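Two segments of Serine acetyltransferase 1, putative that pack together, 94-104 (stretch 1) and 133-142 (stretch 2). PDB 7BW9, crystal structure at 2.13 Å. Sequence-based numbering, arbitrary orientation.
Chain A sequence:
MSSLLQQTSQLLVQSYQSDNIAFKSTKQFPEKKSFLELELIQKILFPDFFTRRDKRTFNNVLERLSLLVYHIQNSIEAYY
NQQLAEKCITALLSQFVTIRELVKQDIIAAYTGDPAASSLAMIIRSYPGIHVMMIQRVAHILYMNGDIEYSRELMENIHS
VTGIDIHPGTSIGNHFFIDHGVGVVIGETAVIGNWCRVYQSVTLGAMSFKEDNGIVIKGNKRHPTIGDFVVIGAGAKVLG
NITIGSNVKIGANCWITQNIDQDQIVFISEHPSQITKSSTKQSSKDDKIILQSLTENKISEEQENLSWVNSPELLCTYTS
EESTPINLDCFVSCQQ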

ATOM      1  N   SER A  94      24.585  13.706  14.857  1.00 17.19           N
ATOM      2  CA  SER A  94      25.775  12.988  15.296  1.00 27.23           C
ATOM      3  C   SER A  94      25.777  11.526  14.856  1.00 28.85           C
ATOM      4  O   SER A  94      26.852  10.925  14.745  1.00 27.45           O
ATOM      5  CB  SER A  94      25.896  13.068  16.815  1.00 26.40           C
ATOM      6  OG  SER A  94      25.112  12.055  17.420  1.00 45.53           O
ATOM      7  N   GLN A  95      24.614  10.937  14.597  1.00 23.70           N
ATOM      8  CA  GLN A  95      24.545   9.558  14.125  1.00 24.59           C
ATOM      9  C   GLN A  95      24.420   9.439  12.613  1.00 26.26           C
ATOM     10  O   GLN A  95      24.290   8.322  12.103  1.00 24.17           O
ATOM     11  CB  GLN A  95      23.367   8.846  14.776  1.00 26.37           C
ATOM     12  CG  GLN A  95      23.374   8.932  16.276  1.00 32.19           C
ATOM     13  CD  GLN A  95      23.542   7.603  16.917  1.00 31.00           C
ATOM     14  OE1 GLN A  95      22.576   6.875  17.108  1.00 43.69           O
ATOM     15  NE2 GLN A  95      24.779   7.261  17.253  1.00 50.09           N
ATOM     16  N   PHE A  96      24.477  10.551  11.878  1.00 21.51           N
ATOM     17  CA  PHE A  96      24.036  10.511  10.489  1.00 27.14           C
ATOM     18  C   PHE A  96      24.943   9.657   9.614  1.00 23.59           C
ATOM     19  O   PHE A  96      24.457   8.938   8.736  1.00 20.90           O
ATOM     20  CB  PHE A  96      23.911  11.922   9.916  1.00 22.19           C
ATOM     21  CG  PHE A  96      22.685  12.093   9.083  1.00 28.33           C
ATOM     22  CD1 PHE A  96      22.668  11.654   7.770  1.00 25.71           C
ATOM     23  CD2 PHE A  96      21.528  12.629   9.627  1.00 29.55           C
ATOM     24  CE1 PHE A  96      21.524  11.781   6.999  1.00 34.58           C
ATOM     25  CE2 PHE A  96      20.384  12.764   8.866  1.00 32.80           C
ATOM     26  CZ  PHE A  96      20.379  12.334   7.547  1.00 35.32           C
ATOM     27  N   VAL A  97      26.255   9.718   9.818  1.00 20.32           N
ATOM     28  CA  VAL A  97      27.133   8.877   9.013  1.00 18.13           C
ATOM     29  C   VAL A  97      26.990   7.407   9.425  1.00 19.96           C
ATOM     30  O   VAL A  97      27.000   6.508   8.579  1.00 20.92           O
ATOM     31  CB  VAL A  97      28.584   9.391   9.105  1.00 26.64           C
ATOM     32  CG1 VAL A  97      29.568   8.402   8.496  1.00 26.25           C
ATOM     33  CG2 VAL A  97      28.695  10.754   8.399  1.00 28.46           C
ATOM     34  N   THR A  98      26.787   7.146  10.715  1.00 13.85           N
ATOM     35  CA  THR A  98      26.484   5.782  11.155  1.00 23.30           C
ATOM     36  C   THR A  98      25.262   5.222  10.427  1.00 22.62           C
ATOM     37  O   THR A  98      25.280   4.086   9.930  1.00 18.21           O
ATOM     38  CB  THR A  98      26.261   5.771  12.665  1.00 23.84           C
ATOM     39  OG1 THR A  98      27.395   6.360  13.313  1.00 29.05           O
ATOM     40  CG2 THR A  98      26.035   4.343  13.180  1.00 26.08           C
ATOM     41  N   ILE A  99      24.200   6.029  10.329  1.00 18.51           N
ATOM     42  CA  ILE A  99      22.997   5.619   9.609  1.00 23.02           C
ATOM     43  C   ILE A  99      23.329   5.300   8.161  1.00 24.58           C
ATOM     44  O   ILE A  99      22.877   4.288   7.612  1.00 18.41           O
ATOM     45  CB  ILE A  99      21.913   6.711   9.700  1.00 24.81           C
ATOM     46  CG1 ILE A  99      21.435   6.884  11.135  1.00 26.46           C
ATOM     47  CG2 ILE A  99      20.729   6.381   8.802  1.00 18.20           C
ATOM     48  CD1 ILE A  99      20.475   8.040  11.269  1.00 27.40           C
ATOM     49  N   ARG A 100      24.126   6.165   7.518  1.00 19.03           N
ATOM     50  CA  ARG A 100      24.502   5.924   6.130  1.00 22.43           C
ATOM     51  C   ARG A 100      25.206   4.577   5.965  1.00 23.70           C
ATOM     52  O   ARG A 100      24.919   3.828   5.021  1.00 23.11           O
ATOM     53  CB  ARG A 100      25.385   7.060   5.610  1.00 15.38           C
ATOM     54  CG  ARG A 100      25.670   6.937   4.132  1.00 17.54           C
ATOM     55  CD  ARG A 100      26.488   8.126   3.550  1.00 21.87           C
ATOM     56  NE  ARG A 100      26.469   8.001   2.105  1.00 19.91           N
ATOM     57  CZ  ARG A 100      27.431   7.454   1.372  1.00 19.33           C
ATOM     58  NH1 ARG A 100      28.558   7.023   1.928  1.00 21.54           N
ATOM     59  NH2 ARG A 100      27.265   7.362   0.064  1.00 25.94           N
ATOM     60  N   GLU A 101      26.152   4.264   6.861  1.00 20.76           N
ATOM     61  CA  GLU A 101      26.877   3.002   6.768  1.00 24.79           C
ATOM     62  C   GLU A 101      25.941   1.816   6.959  1.00 21.79           C
ATOM     63  O   GLU A 101      26.116   0.771   6.319  1.00 19.41           O
ATOM     64  CB  GLU A 101      28.011   2.948   7.798  1.00 24.76           C
ATOM     65  CG  GLU A 101      29.073   4.028   7.631  1.00 33.89           C
ATOM     66  CD  GLU A 101      29.471   4.245   6.171  1.00 50.57           C
ATOM     67  OE1 GLU A 101      30.076   3.324   5.565  1.00 53.75           O
ATOM     68  OE2 GLU A 101      29.162   5.333   5.620  1.00 49.40           O
ATOM     69  N   LEU A 102      24.941   1.966   7.839  1.00 19.20           N
ATOM     70  CA  LEU A 102      23.942   0.912   8.040  1.00 20.91           C
ATOM     71  C   LEU A 102      23.068   0.714   6.802  1.00 21.90           C
ATOM     72  O   LEU A 102      22.793  -0.428   6.400  1.00 18.28           O
ATOM     73  CB  LEU A 102      23.077   1.240   9.264  1.00 23.10           C
ATOM     74  CG  LEU A 102      23.716   1.020  10.647  1.00 22.64           C
ATOM     75  CD1 LEU A 102      22.801   1.513  11.760  1.00 21.62           C
ATOM     76  CD2 LEU A 102      24.101  -0.443  10.877  1.00 19.61           C
ATOM     77  N   VAL A 103      22.622   1.809   6.180  1.00 15.80           N
ATOM     78  CA  VAL A 103      21.801   1.694   4.979  1.00 17.09           C
ATOM     79  C   VAL A 103      22.588   1.013   3.864  1.00 17.18           C
ATOM     80  O   VAL A 103      22.057   0.155   3.139  1.00 16.56           O
ATOM     81  CB  VAL A 103      21.282   3.086   4.564  1.00 20.51           C
ATOM     82  CG1 VAL A 103      20.704   3.051   3.159  1.00 14.97           C
ATOM     83  CG2 VAL A 103      20.231   3.578   5.582  1.00 18.95           C
ATOM     84  N   LYS A 104      23.878   1.349   3.738  1.00 15.01           N
ATOM     85  CA  LYS A 104      24.728   0.689   2.748  1.00 19.65           C
ATOM     86  C   LYS A 104      24.753  -0.819   2.958  1.00 17.19           C
ATOM     87  O   LYS A 104      24.733  -1.590   1.991  1.00 13.21           O
ATOM     88  CB  LYS A 104      26.154   1.241   2.814  1.00 21.49           C
ATOM     89  CG  LYS A 104      26.323   2.663   2.299  1.00 24.13           C
ATOM     90  CD  LYS A 104      27.723   3.178   2.656  1.00 25.29           C
ATOM     91  CE  LYS A 104      28.782   2.559   1.763  1.00 28.29           C
ATOM     92  NZ  LYS A 104      30.153   2.998   2.159  1.00 32.55           N
ATOM     93  N   MET A 133      13.902   1.481   5.440  1.00 14.23           N
ATOM     94  CA  MET A 133      14.973   1.468   6.430  1.00 14.71           C
ATOM     95  C   MET A 133      15.728   2.792   6.485  1.00 15.02           C
ATOM     96  O   MET A 133      16.163   3.197   7.568  1.00 15.39           O
ATOM     97  CB  MET A 133      15.924   0.304   6.153  1.00 15.86           C
ATOM     98  CG  MET A 133      15.310  -1.064   6.523  1.00 18.59           C
ATOM     99  SD  MET A 133      14.480  -1.081   8.138  1.00 24.73           S
ATOM    100  CE  MET A 133      15.892  -0.695   9.192  1.00 16.63           C
ATOM    101  N   MET A 134      15.885   3.486   5.349  1.00 11.34           N
ATOM    102  CA  MET A 134      16.341   4.875   5.401  1.00 16.07           C
ATOM    103  C   MET A 134      15.504   5.691   6.386  1.00 16.27           C
ATOM    104  O   MET A 134      16.038   6.407   7.236  1.00 20.34           O
ATOM    105  CB  MET A 134      16.270   5.513   4.011  1.00 20.86           C
ATOM    106  CG  MET A 134      17.099   4.849   2.924  1.00 24.24           C
ATOM    107  SD  MET A 134      16.971   5.827   1.403  1.00 21.98           S
ATOM    108  CE  MET A 134      18.140   4.999   0.323  1.00 19.82           C
ATOM    109  N   ILE A 135      14.179   5.586   6.290  1.00 12.44           N
ATOM    110  CA  ILE A 135      13.317   6.324   7.207  1.00 13.08           C
ATOM    111  C   ILE A 135      13.401   5.752   8.621  1.00 15.61           C
ATOM    112  O   ILE A 135      13.481   6.508   9.602  1.00 12.96           O
ATOM    113  CB  ILE A 135      11.872   6.325   6.689  1.00 11.95           C
ATOM    114  CG1 ILE A 135      11.832   6.880   5.270  1.00 20.45           C
ATOM    115  CG2 ILE A 135      10.960   7.139   7.609  1.00 10.22           C
ATOM    116  CD1 ILE A 135      12.271   8.361   5.161  1.00 18.95           C
ATOM    117  N   GLN A 136      13.376   4.414   8.757  1.00 13.17           N
ATOM    118  CA  GLN A 136      13.275   3.814  10.090  1.00 11.49           C
ATOM    119  C   GLN A 136      14.505   4.114  10.934  1.00 14.27           C
ATOM    120  O   GLN A 136      14.385   4.411  12.128  1.00 13.25           O
ATOM    121  CB  GLN A 136      13.070   2.299   9.997  1.00 10.77           C
ATOM    122  CG  GLN A 136      12.395   1.684  11.271  1.00 15.62           C
ATOM    123  CD  GLN A 136      13.380   1.383  12.388  1.00 15.15           C
ATOM    124  OE1 GLN A 136      14.565   1.192  12.131  1.00 20.99           O
ATOM    125  NE2 GLN A 136      12.902   1.375  13.634  1.00 12.23           N
ATOM    126  N   ARG A 137      15.696   4.027  10.338  1.00 12.58           N
ATOM    127  CA  ARG A 137      16.908   4.298  11.099  1.00 18.90           C
ATOM    128  C   ARG A 137      16.984   5.761  11.533  1.00 23.22           C
ATOM    129  O   ARG A 137      17.513   6.059  12.611  1.00 18.59           O
ATOM    130  CB  ARG A 137      18.125   3.872  10.274  1.00 19.17           C
ATOM    131  CG  ARG A 137      18.069   2.363   9.961  1.00 18.95           C
ATOM    132  CD  ARG A 137      19.421   1.778   9.667  1.00 18.71           C
ATOM    133  NE  ARG A 137      19.381   0.382   9.227  1.00 20.55           N
ATOM    134  CZ  ARG A 137      19.292  -0.668  10.051  1.00 22.19           C
ATOM    135  NH1 ARG A 137      19.208  -0.486  11.362  1.00 18.57           N
ATOM    136  NH2 ARG A 137      19.298  -1.902   9.558  1.00 15.58           N
ATOM    137  N   VAL A 138      16.426   6.682  10.737  1.00 16.44           N
ATOM    138  CA  VAL A 138      16.298   8.062  11.191  1.00 17.92           C
ATOM    139  C   VAL A 138      15.287   8.151  12.321  1.00 18.57           C
ATOM    140  O   VAL A 138      15.581   8.682  13.399  1.00 16.91           O
ATOM    141  CB  VAL A 138      15.901   8.984  10.024  1.00 18.62           C
ATOM    142  CG1 VAL A 138      15.399  10.304  10.562  1.00 15.00           C
ATOM    143  CG2 VAL A 138      17.073   9.164   9.071  1.00 13.77           C
ATOM    144  N   ALA A 139      14.079   7.627  12.086  1.00 13.51           N
ATOM    145  CA  ALA A 139      12.993   7.751  13.057  1.00 14.13           C
ATOM    146  C   ALA A 139      13.375   7.151  14.396  1.00 14.26           C
ATOM    147  O   ALA A 139      12.973   7.660  15.447  1.00 17.00           O
ATOM    148  CB  ALA A 139      11.731   7.056  12.534  1.00 11.86           C
ATOM    149  N   HIS A 140      14.115   6.039  14.371  1.00 14.11           N
ATOM    150  CA  HIS A 140      14.430   5.319  15.606  1.00 16.69           C
ATOM    151  C   HIS A 140      15.312   6.153  16.531  1.00 18.28           C
ATOM    152  O   HIS A 140      15.179   6.083  17.758  1.00 19.08           O
ATOM    153  CB  HIS A 140      15.096   3.988  15.270  1.00 10.81           C
ATOM    154  CG  HIS A 140      15.450   3.161  16.467  1.00 16.24           C
ATOM    155  ND1 HIS A 140      14.508   2.692  17.356  1.00 20.18           N
ATOM    156  CD2 HIS A 140      16.649   2.709  16.914  1.00 13.07           C
ATOM    157  CE1 HIS A 140      15.112   1.991  18.302  1.00 20.87           C
ATOM    158  NE2 HIS A 140      16.411   1.993  18.059  1.00 17.57           N
ATOM    159  N   ILE A 141      16.217   6.953  15.966  1.00 18.48           N
ATOM    160  CA  ILE A 141      17.023   7.839  16.803  1.00 21.98           C
ATOM    161  C   ILE A 141      16.150   8.917  17.421  1.00 22.26           C
ATOM    162  O   ILE A 141      16.330   9.293  18.583  1.00 19.06           O
ATOM    163  CB  ILE A 141      18.181   8.436  15.990  1.00 21.19           C
ATOM    164  CG1 ILE A 141      19.160   7.318  15.636  1.00 19.36           C
ATOM    165  CG2 ILE A 141      18.896   9.552  16.790  1.00 20.92           C
ATOM    166  CD1 ILE A 141      20.075   7.671  14.581  1.00 25.17           C
ATOM    167  N   LEU A 142      15.175   9.413  16.664  1.00 22.95           N
ATOM    168  CA  LEU A 142      14.255  10.392  17.220  1.00 22.01           C
ATOM    169  C   LEU A 142      13.474   9.783  18.375  1.00 24.67           C
ATOM    170  O   LEU A 142      13.384  10.369  19.461  1.00 19.92           O
ATOM    171  CB  LEU A 142      13.323  10.905  16.124  1.00 18.53           C
ATOM    172  CG  LEU A 142      14.058  11.491  14.916  1.00 20.74           C
ATOM    173  CD1 LEU A 142      13.072  11.894  13.827  1.00 14.23           C
ATOM    174  CD2 LEU A 142      14.913  12.686  15.357  1.00 17.44           C
TER

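Residues 96-104 and 133-142 form two helical segments that run in broadly opposite directions, with an angle of 147° between their N-to-C axes and a closest axial approach of 10.0 Å. The register follows from this arrangement: as stretch 1 advances, its partners step backward along stretch 2. The CA of Gln95 lies 8.2 Å from the CA of Ile141, whereas the CA of Ile99 is 6.4 Å from the CA of Arg137 and the CA of Val103 is 6.3 Å from the CA of Met134. The backbones are thus farther apart at the start of stretch 1 than at the two later positions. Backbone hydrogen bonds within each stretch include those from Ile99 N to Gln95 O (2.9 Å), Val103 N to Ile99 O (2.9 Å) and Arg137 N to Met133 O (2.9 Å). No hydrogen bond links the two stretches, and the 447 Å² buried between them, both sides summed, is held by van der Waals packing.

Ile99 occupies the middle of this packing. Its CA-to-CB bond points toward stretch 2, and its m, t rotamer extends CD1 to within 3.4 Å of Ile141 CD1, a tight apolar contact. The same methyl lies 4.2 Å from Val138 CG2 and 3.8 Å from the carbonyl oxygen Arg137 O, so it rests against the backbone as well as the side chains of the facing helix. The other branch of Ile99 also takes part, with CG2 3.9 Å from Arg137 CB. Ile141, likewise m, t and directed toward stretch 1, also places its CD1 3.5 Å from Gln95 CB. The aliphatic base of the glutamine therefore extends the apolar contact across the wider end.

One turn beyond Ile99, Val103 and Met134 both direct their CA-to-CB bonds sideways, yet Val103 CG1 lies 4.0 Å from Met134 CG, at a position where the two backbones are close. Beside this pair, Leu102 CB packs 3.7 Å from Arg137 CD and also covers one face of the Arg137 guanidinium. Arg137 loses more surface to the opposing stretch than any other residue here, 82 Å², but its contribution is one of packing: its guanidinium nitrogens are hydrogen-bonded outside the two stretches, NE and NH2 to sequence immediately flanking one of them. The side-chain salt bridge in these segments, between Lys104 NZ and Glu101 OE1 at 3.4 Å, lies within stretch 1; its hydrogen bond is weak, and neither residue touches stretch 2.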